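Local coordinates for ferritin like protein (Caulobacter vibrioides, PDB 3HL1) that is of unknown function but has a ferritin-like helical fold and probably binds metal, at residues A[146-151]-A[197-202]; A[61-66]-A[181-186]. All coordinates share one frame; numbering follows the deposited sequence.

Interaction 1: A[146-151]-A[197-202]; sequences EFYDAL and TLVDII
Tyr148 OH, hydrogen-bonded to Glu22 OE2 of helix 8-35, lies 3.9 Å from Ile202 CG2, so the polar end of a buried ring is satisfied beside an aliphatic neighbour. Between the segments themselves the contact is purely apolar. One methyl group touches each end of the tyrosine. At the base, Val199 CG1 rests 3.9 Å from Tyr148 CB and 4.0 Å from Tyr148 CD1. Further out, Ile202 CG2 comes within 3.7 Å of Tyr148 CE2, and the isoleucine runs across the tyrosine at about a right angle. Both methyls approach obliquely, from the same side of the ring. With CG turned away from the carbonyl carbon (chi1 -73°), the phenol extends from its base at Val199 to Ile202, one turn along helix 188-207. Val61 of helix 42-67 touches both Tyr148 and Ile202 and covers the pair from a third helix. Arg152 forms salt bridges with Asp149 and Asp200, adding a charged tie between the two helices. The carbonyl O of Ile202 hydrogen-bonds an unidentified molecule, probably from the crystallisation liquor. Aliphatic side chains packed on a buried tyrosine, its hydroxyl bonded to another helix, fit the interior of a ferritin-like helical bundle.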
ATOM      1  N   GLU A 146       2.839   9.893   9.702  1.00 31.61           N
ATOM      2  CA  GLU A 146       3.787  11.002   9.663  1.00 32.51           C
ATOM      3  C   GLU A 146       4.118  11.407   8.223  1.00 30.86           C
ATOM      4  O   GLU A 146       4.277  12.600   7.876  1.00 35.13           O
ATOM      5  CB  GLU A 146       5.090  10.635  10.372  1.00 33.06           C
ATOM      6  CG  GLU A 146       6.058  11.826  10.470  1.00 32.27           C
ATOM      7  CD  GLU A 146       7.481  11.471  10.926  1.00 36.82           C
ATOM      8  OE1 GLU A 146       7.686  10.364  11.455  1.00 32.81           O
ATOM      9  OE2 GLU A 146       8.392  12.334  10.760  1.00 36.20           O
ATOM     10  N   PHE A 147       4.322  10.411   7.384  1.00 30.75           N
ATOM     11  CA  PHE A 147       4.524  10.663   5.938  1.00 28.89           C
ATOM     12  C   PHE A 147       3.367  11.556   5.422  1.00 28.78           C
ATOM     13  O   PHE A 147       3.600  12.595   4.778  1.00 29.89           O
ATOM     14  CB  PHE A 147       4.545   9.330   5.180  1.00 32.48           C
ATOM     15  CG  PHE A 147       5.088   9.427   3.728  1.00 35.01           C
ATOM     16  CD1 PHE A 147       4.758  10.474   2.893  1.00 47.23           C
ATOM     17  CD2 PHE A 147       5.920   8.455   3.238  1.00 47.18           C
ATOM     18  CE1 PHE A 147       5.274  10.560   1.608  1.00 47.91           C
ATOM     19  CE2 PHE A 147       6.434   8.546   1.949  1.00 51.09           C
ATOM     20  CZ  PHE A 147       6.114   9.616   1.154  1.00 41.17           C
ATOM     21  N   TYR A 148       2.117  11.163   5.681  1.00 31.78           N
ATOM     22  CA  TYR A 148       0.981  11.973   5.251  1.00 32.56           C
ATOM     23  C   TYR A 148       0.873  13.339   5.900  1.00 33.81           C
ATOM     24  O   TYR A 148       0.404  14.266   5.242  1.00 29.34           O
ATOM     25  CB  TYR A 148      -0.342  11.206   5.298  1.00 35.62           C
ATOM     26  CG  TYR A 148      -0.426  10.194   4.180  1.00 33.58           C
ATOM     27  CD1 TYR A 148      -0.525  10.609   2.844  1.00 34.75           C
ATOM     28  CD2 TYR A 148      -0.363   8.834   4.421  1.00 33.99           C
ATOM     29  CE1 TYR A 148      -0.578   9.685   1.808  1.00 32.76           C
ATOM     30  CE2 TYR A 148      -0.435   7.901   3.371  1.00 32.25           C
ATOM     31  CZ  TYR A 148      -0.530   8.352   2.069  1.00 33.01           C
ATOM     32  OH  TYR A 148      -0.568   7.474   1.040  1.00 33.42           O
ATOM     33  N   ASP A 149       1.292  13.481   7.165  1.00 33.36           N
ATOM     34  CA  ASP A 149       1.420  14.793   7.763  1.00 35.24           C
ATOM     35  C   ASP A 149       2.324  15.764   6.991  1.00 34.97           C
ATOM     36  O   ASP A 149       1.985  16.958   6.827  1.00 33.01           O
ATOM     37  CB  ASP A 149       2.052  14.663   9.147  1.00 37.48           C
ATOM     38  CG  ASP A 149       1.068  14.335  10.228  1.00 46.88           C
ATOM     39  OD1 ASP A 149      -0.151  14.256   9.991  1.00 50.81           O
ATOM     40  OD2 ASP A 149       1.559  14.183  11.355  1.00 52.75           O
ATOM     41  N   ALA A 150       3.520  15.283   6.637  1.00 34.12           N
ATOM     42  CA  ALA A 150       4.479  16.046   5.811  1.00 33.65           C
ATOM     43  C   ALA A 150       3.845  16.368   4.464  1.00 33.36           C
ATOM     44  O   ALA A 150       3.899  17.504   3.976  1.00 34.45           O
ATOM     45  CB  ALA A 150       5.750  15.256   5.617  1.00 33.31           C
ATOM     46  N   LEU A 151       3.238  15.372   3.838  1.00 32.99           N
ATOM     47  CA  LEU A 151       2.592  15.613   2.546  1.00 32.53           C
ATOM     48  C   LEU A 151       1.535  16.748   2.592  1.00 30.85           C
ATOM     49  O   LEU A 151       1.507  17.610   1.752  1.00 33.49           O
ATOM     50  CB  LEU A 151       1.968  14.324   2.047  1.00 31.83           C
ATOM     51  CG  LEU A 151       1.681  14.328   0.549  1.00 36.45           C
ATOM     52  CD1 LEU A 151       2.961  14.164  -0.271  1.00 32.05           C
ATOM     53  CD2 LEU A 151       0.634  13.220   0.210  1.00 30.59           C
ATOM     54  N   THR A 197      -9.287  15.964   2.057  1.00 34.87           N
ATOM     55  CA  THR A 197     -10.267  14.970   2.450  1.00 35.33           C
ATOM     56  C   THR A 197      -9.788  13.599   2.033  1.00 33.16           C
ATOM     57  O   THR A 197      -9.888  12.660   2.795  1.00 32.17           O
ATOM     58  CB  THR A 197     -11.619  15.314   1.821  1.00 37.42           C
ATOM     59  OG1 THR A 197     -11.997  16.631   2.263  1.00 36.14           O
ATOM     60  CG2 THR A 197     -12.686  14.266   2.148  1.00 29.54           C
ATOM     61  N   LEU A 198      -9.276  13.485   0.806  1.00 33.27           N
ATOM     62  CA  LEU A 198      -8.741  12.202   0.321  1.00 32.08           C
ATOM     63  C   LEU A 198      -7.599  11.714   1.199  1.00 30.83           C
ATOM     64  O   LEU A 198      -7.549  10.515   1.520  1.00 28.82           O
ATOM     65  CB  LEU A 198      -8.337  12.262  -1.149  1.00 32.60           C
ATOM     66  CG  LEU A 198      -9.359  12.745  -2.176  1.00 34.12           C
ATOM     67  CD1 LEU A 198      -8.819  12.532  -3.569  1.00 31.21           C
ATOM     68  CD2 LEU A 198     -10.662  12.114  -1.957  1.00 34.68           C
ATOM     69  N   VAL A 199      -6.694  12.612   1.625  1.00 29.10           N
ATOM     70  CA  VAL A 199      -5.642  12.202   2.583  1.00 30.95           C
ATOM     71  C   VAL A 199      -6.236  11.666   3.894  1.00 32.40           C
ATOM     72  O   VAL A 199      -5.772  10.648   4.423  1.00 31.18           O
ATOM     73  CB  VAL A 199      -4.631  13.315   2.878  1.00 33.45           C
ATOM     74  CG1 VAL A 199      -3.620  12.879   3.978  1.00 27.78           C
ATOM     75  CG2 VAL A 199      -3.889  13.702   1.607  1.00 32.45           C
ATOM     76  N   ASP A 200      -7.267  12.340   4.403  1.00 33.45           N
ATOM     77  CA  ASP A 200      -7.951  11.931   5.654  1.00 36.30           C
ATOM     78  C   ASP A 200      -8.574  10.555   5.579  1.00 34.60           C
ATOM     79  O   ASP A 200      -8.410   9.784   6.479  1.00 33.46           O
ATOM     80  CB  ASP A 200      -9.010  12.962   6.092  1.00 34.75           C
ATOM     81  CG  ASP A 200      -8.380  14.172   6.770  1.00 40.47           C
ATOM     82  OD1 ASP A 200      -7.201  14.084   7.213  1.00 38.99           O
ATOM     83  OD2 ASP A 200      -9.046  15.217   6.849  1.00 46.41           O
ATOM     84  N   ILE A 201      -9.225  10.239   4.461  1.00 32.65           N
ATOM     85  CA  ILE A 201      -9.716   8.900   4.217  1.00 33.54           C
ATOM     86  C   ILE A 201      -8.609   7.860   4.250  1.00 34.08           C
ATOM     87  O   ILE A 201      -8.816   6.810   4.806  1.00 36.19           O
ATOM     88  CB  ILE A 201     -10.429   8.791   2.839  1.00 33.86           C
ATOM     89  CG1 ILE A 201     -11.726   9.606   2.820  1.00 38.18           C
ATOM     90  CG2 ILE A 201     -10.725   7.300   2.512  1.00 34.63           C
ATOM     91  CD1 ILE A 201     -12.200   9.970   1.432  1.00 39.91           C
ATOM     92  N   ILE A 202      -7.449   8.134   3.620  1.00 34.25           N
ATOM     93  CA  ILE A 202      -6.322   7.224   3.600  1.00 33.10           C
ATOM     94  C   ILE A 202      -5.784   6.934   5.005  1.00 36.23           C
ATOM     95  O   ILE A 202      -5.576   5.774   5.382  1.00 34.01           O
ATOM     96  CB  ILE A 202      -5.144   7.777   2.723  1.00 32.44           C
ATOM     97  CG1 ILE A 202      -5.531   7.848   1.240  1.00 30.30           C
ATOM     98  CG2 ILE A 202      -3.918   6.871   2.874  1.00 32.49           C
ATOM     99  CD1 ILE A 202      -4.533   8.625   0.355  1.00 28.42           C
TER

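Interaction 2: A[61-66]-A[181-186]; sequences VSNIAN and PLTVTE
Asn63 leaves helix 42-67 with its CB directed at loop 181-186, and this one side chain makes the polar link between the segments. CG, set beside the backbone N (chi1 -74°), comes 4.0 Å from Leu182 O. Beyond it, ND2 donates to that same Leu182 O over 2.8 Å, with an N-H...O angle of 143°. The acceptor lies in the plane of the Asn63 amide, while the donor is tilted 23° from the carbonyl plane of Leu182. ND2 also donates to Met169 O, so two main-chain carbonyls fix the turn of the amide, and Thr183 CG2 packs against ND2 at 3.7 Å. The accepting carbonyl belongs to the central residue of an inverse gamma turn, Pro181-Leu182-Thr183, closed by a weak bond of 3.0 Å from Thr183 N to Pro181 O. The bond from Asn63 joins helix 42-67 of the ferritin-like bundle to the connection that leads into helix 188-207. Further along the loop, the CB of Val184 points toward the helix, and its CG2 lies 4.4 Å from Asn63 O. Gln168 bridges the same two residues: its NE2 donates to Asn63 O and its OE1 accepts from Val184 N. One turn on from Asn63, Asn66 ND2 bonds back to Ser62 O at 3.0 Å, reaching it from the face opposite Asn66 N, and also donates to Phe284 O.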
ATOM      1  N   VAL A  61      -4.068   8.569  -3.944  1.00 29.25           N
ATOM      2  CA  VAL A  61      -2.797   9.229  -4.088  1.00 30.01           C
ATOM      3  C   VAL A  61      -2.601   9.669  -5.543  1.00 30.00           C
ATOM      4  O   VAL A  61      -2.223  10.786  -5.780  1.00 31.30           O
ATOM      5  CB  VAL A  61      -1.584   8.403  -3.573  1.00 30.65           C
ATOM      6  CG1 VAL A  61      -0.271   9.114  -3.959  1.00 33.33           C
ATOM      7  CG2 VAL A  61      -1.639   8.234  -2.046  1.00 30.07           C
ATOM      8  N   SER A  62      -2.885   8.796  -6.509  1.00 28.09           N
ATOM      9  CA  SER A  62      -2.797   9.182  -7.916  1.00 30.67           C
ATOM     10  C   SER A  62      -3.672  10.425  -8.203  1.00 27.38           C
ATOM     11  O   SER A  62      -3.282  11.352  -8.914  1.00 26.53           O
ATOM     12  CB  SER A  62      -3.244   8.033  -8.833  1.00 29.46           C
ATOM     13  OG  SER A  62      -3.153   8.438 -10.205  1.00 31.01           O
ATOM     14  N   ASN A  63      -4.880  10.428  -7.669  1.00 28.13           N
ATOM     15  CA  ASN A  63      -5.804  11.550  -7.865  1.00 28.79           C
ATOM     16  C   ASN A  63      -5.289  12.851  -7.263  1.00 27.95           C
ATOM     17  O   ASN A  63      -5.330  13.894  -7.919  1.00 28.76           O
ATOM     18  CB  ASN A  63      -7.230  11.223  -7.291  1.00 25.09           C
ATOM     19  CG  ASN A  63      -7.983  10.251  -8.150  1.00 28.46           C
ATOM     20  OD1 ASN A  63      -7.570   9.941  -9.290  1.00 35.59           O
ATOM     21  ND2 ASN A  63      -9.156   9.760  -7.623  1.00 28.05           N
ATOM     22  N   ILE A  64      -4.728  12.780  -6.075  1.00 26.59           N
ATOM     23  CA  ILE A  64      -4.143  13.961  -5.445  1.00 28.46           C
ATOM     24  C   ILE A  64      -2.935  14.443  -6.273  1.00 27.54           C
ATOM     25  O   ILE A  64      -2.802  15.615  -6.578  1.00 25.74           O
ATOM     26  CB  ILE A  64      -3.668  13.666  -3.991  1.00 28.27           C
ATOM     27  CG1 ILE A  64      -4.858  13.293  -3.081  1.00 31.93           C
ATOM     28  CG2 ILE A  64      -2.917  14.914  -3.407  1.00 30.11           C
ATOM     29  CD1 ILE A  64      -4.410  12.698  -1.759  1.00 29.84           C
ATOM     30  N   ALA A  65      -2.017  13.529  -6.579  1.00 28.82           N
ATOM     31  CA  ALA A  65      -0.805  13.864  -7.334  1.00 25.01           C
ATOM     32  C   ALA A  65      -1.200  14.479  -8.673  1.00 25.87           C
ATOM     33  O   ALA A  65      -0.619  15.479  -9.101  1.00 26.35           O
ATOM     34  CB  ALA A  65       0.078  12.613  -7.537  1.00 24.97           C
ATOM     35  N   ASN A  66      -2.127  13.846  -9.377  1.00 27.01           N
ATOM     36  CA  ASN A  66      -2.555  14.355 -10.664  1.00 28.16           C
ATOM     37  C   ASN A  66      -3.173  15.755 -10.613  1.00 27.52           C
ATOM     38  O   ASN A  66      -2.959  16.576 -11.541  1.00 31.47           O
ATOM     39  CB  ASN A  66      -3.475  13.376 -11.429  1.00 26.46           C
ATOM     40  CG  ASN A  66      -2.704  12.394 -12.236  1.00 32.79           C
ATOM     41  OD1 ASN A  66      -1.988  12.760 -13.183  1.00 26.27           O
ATOM     42  ND2 ASN A  66      -2.772  11.132 -11.837  1.00 24.41           N
ATOM     43  N   PRO A 181     -17.652  11.132  -6.260  1.00 48.30           N
ATOM     44  CA  PRO A 181     -16.371  10.549  -6.670  1.00 47.50           C
ATOM     45  C   PRO A 181     -15.257  11.033  -5.725  1.00 44.61           C
ATOM     46  O   PRO A 181     -15.296  12.157  -5.229  1.00 43.82           O
ATOM     47  CB  PRO A 181     -16.177  11.097  -8.096  1.00 48.21           C
ATOM     48  CG  PRO A 181     -17.140  12.259  -8.210  1.00 51.94           C
ATOM     49  CD  PRO A 181     -18.293  11.899  -7.345  1.00 49.22           C
ATOM     50  N   LEU A 182     -14.282  10.188  -5.465  1.00 41.82           N
ATOM     51  CA  LEU A 182     -13.232  10.534  -4.552  1.00 36.13           C
ATOM     52  C   LEU A 182     -12.091  11.070  -5.428  1.00 34.30           C
ATOM     53  O   LEU A 182     -11.031  10.442  -5.634  1.00 33.99           O
ATOM     54  CB  LEU A 182     -12.884   9.342  -3.705  1.00 36.93           C
ATOM     55  CG  LEU A 182     -13.905   8.911  -2.643  1.00 40.55           C
ATOM     56  CD1 LEU A 182     -13.349   7.719  -1.926  1.00 31.40           C
ATOM     57  CD2 LEU A 182     -14.231  10.014  -1.637  1.00 35.11           C
ATOM     58  N   THR A 183     -12.397  12.227  -5.986  1.00 33.18           N
ATOM     59  CA  THR A 183     -11.563  12.897  -6.954  1.00 34.95           C
ATOM     60  C   THR A 183     -11.493  14.375  -6.633  1.00 35.95           C
ATOM     61  O   THR A 183     -12.305  14.926  -5.887  1.00 35.24           O
ATOM     62  CB  THR A 183     -12.140  12.769  -8.376  1.00 36.09           C
ATOM     63  OG1 THR A 183     -13.392  13.426  -8.410  1.00 36.35           O
ATOM     64  CG2 THR A 183     -12.349  11.339  -8.776  1.00 35.61           C
ATOM     65  N   VAL A 184     -10.535  15.037  -7.255  1.00 33.29           N
ATOM     66  CA  VAL A 184     -10.382  16.460  -7.132  1.00 33.13           C
ATOM     67  C   VAL A 184     -10.990  17.098  -8.373  1.00 33.01           C
ATOM     68  O   VAL A 184     -10.451  17.008  -9.490  1.00 28.47           O
ATOM     69  CB  VAL A 184      -8.901  16.826  -6.921  1.00 31.53           C
ATOM     70  CG1 VAL A 184      -8.727  18.343  -6.852  1.00 34.10           C
ATOM     71  CG2 VAL A 184      -8.369  16.115  -5.618  1.00 27.39           C
ATOM     72  N   THR A 185     -12.141  17.736  -8.164  1.00 35.26           N
ATOM     73  CA  THR A 185     -12.909  18.331  -9.254  1.00 33.62           C
ATOM     74  C   THR A 185     -12.748  19.844  -9.330  1.00 33.06           C
ATOM     75  O   THR A 185     -13.124  20.442 -10.315  1.00 35.29           O
ATOM     76  CB  THR A 185     -14.408  18.049  -9.096  1.00 33.57           C
ATOM     77  OG1 THR A 185     -14.851  18.588  -7.845  1.00 30.24           O
ATOM     78  CG2 THR A 185     -14.674  16.560  -9.130  1.00 34.18           C
ATOM     79  N   GLU A 186     -12.220  20.471  -8.281  1.00 33.54           N
ATOM     80  CA  GLU A 186     -12.046  21.923  -8.241  1.00 31.79           C
ATOM     81  C   GLU A 186     -10.569  22.336  -8.244  1.00 36.01           C
ATOM     82  O   GLU A 186      -9.690  21.572  -7.858  1.00 31.17           O
ATOM     83  CB  GLU A 186     -12.664  22.516  -6.980  1.00 33.77           C
ATOM     84  CG  GLU A 186     -14.084  22.129  -6.689  1.00 40.72           C
ATOM     85  CD  GLU A 186     -15.051  22.696  -7.690  1.00 56.22           C
ATOM     86  OE1 GLU A 186     -14.857  23.871  -8.067  1.00 59.44           O
ATOM     87  OE2 GLU A 186     -16.006  21.976  -8.088  1.00 67.21           O
TER

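Running from the N terminus, the chain passes through helix 8-35 and then helix 42-67, which supplies 61-66. Next comes 146-151 on helix 144-157, then loop 181-186, and lastly 197-202 on helix 188-207. Interaction 2 closes a span of 114 intervening residues and interaction 1 one of 45; their segments alternate, so the two closures cross rather than nest. They also touch: Ile64 CD1 of interaction 2 is 3.6 Å from Val199 CG2 of interaction 1. Helix 42-67 therefore packs on both helices of interaction 1, while interaction 2 ties the same helix to the loop between helices 144-157 and 188-207.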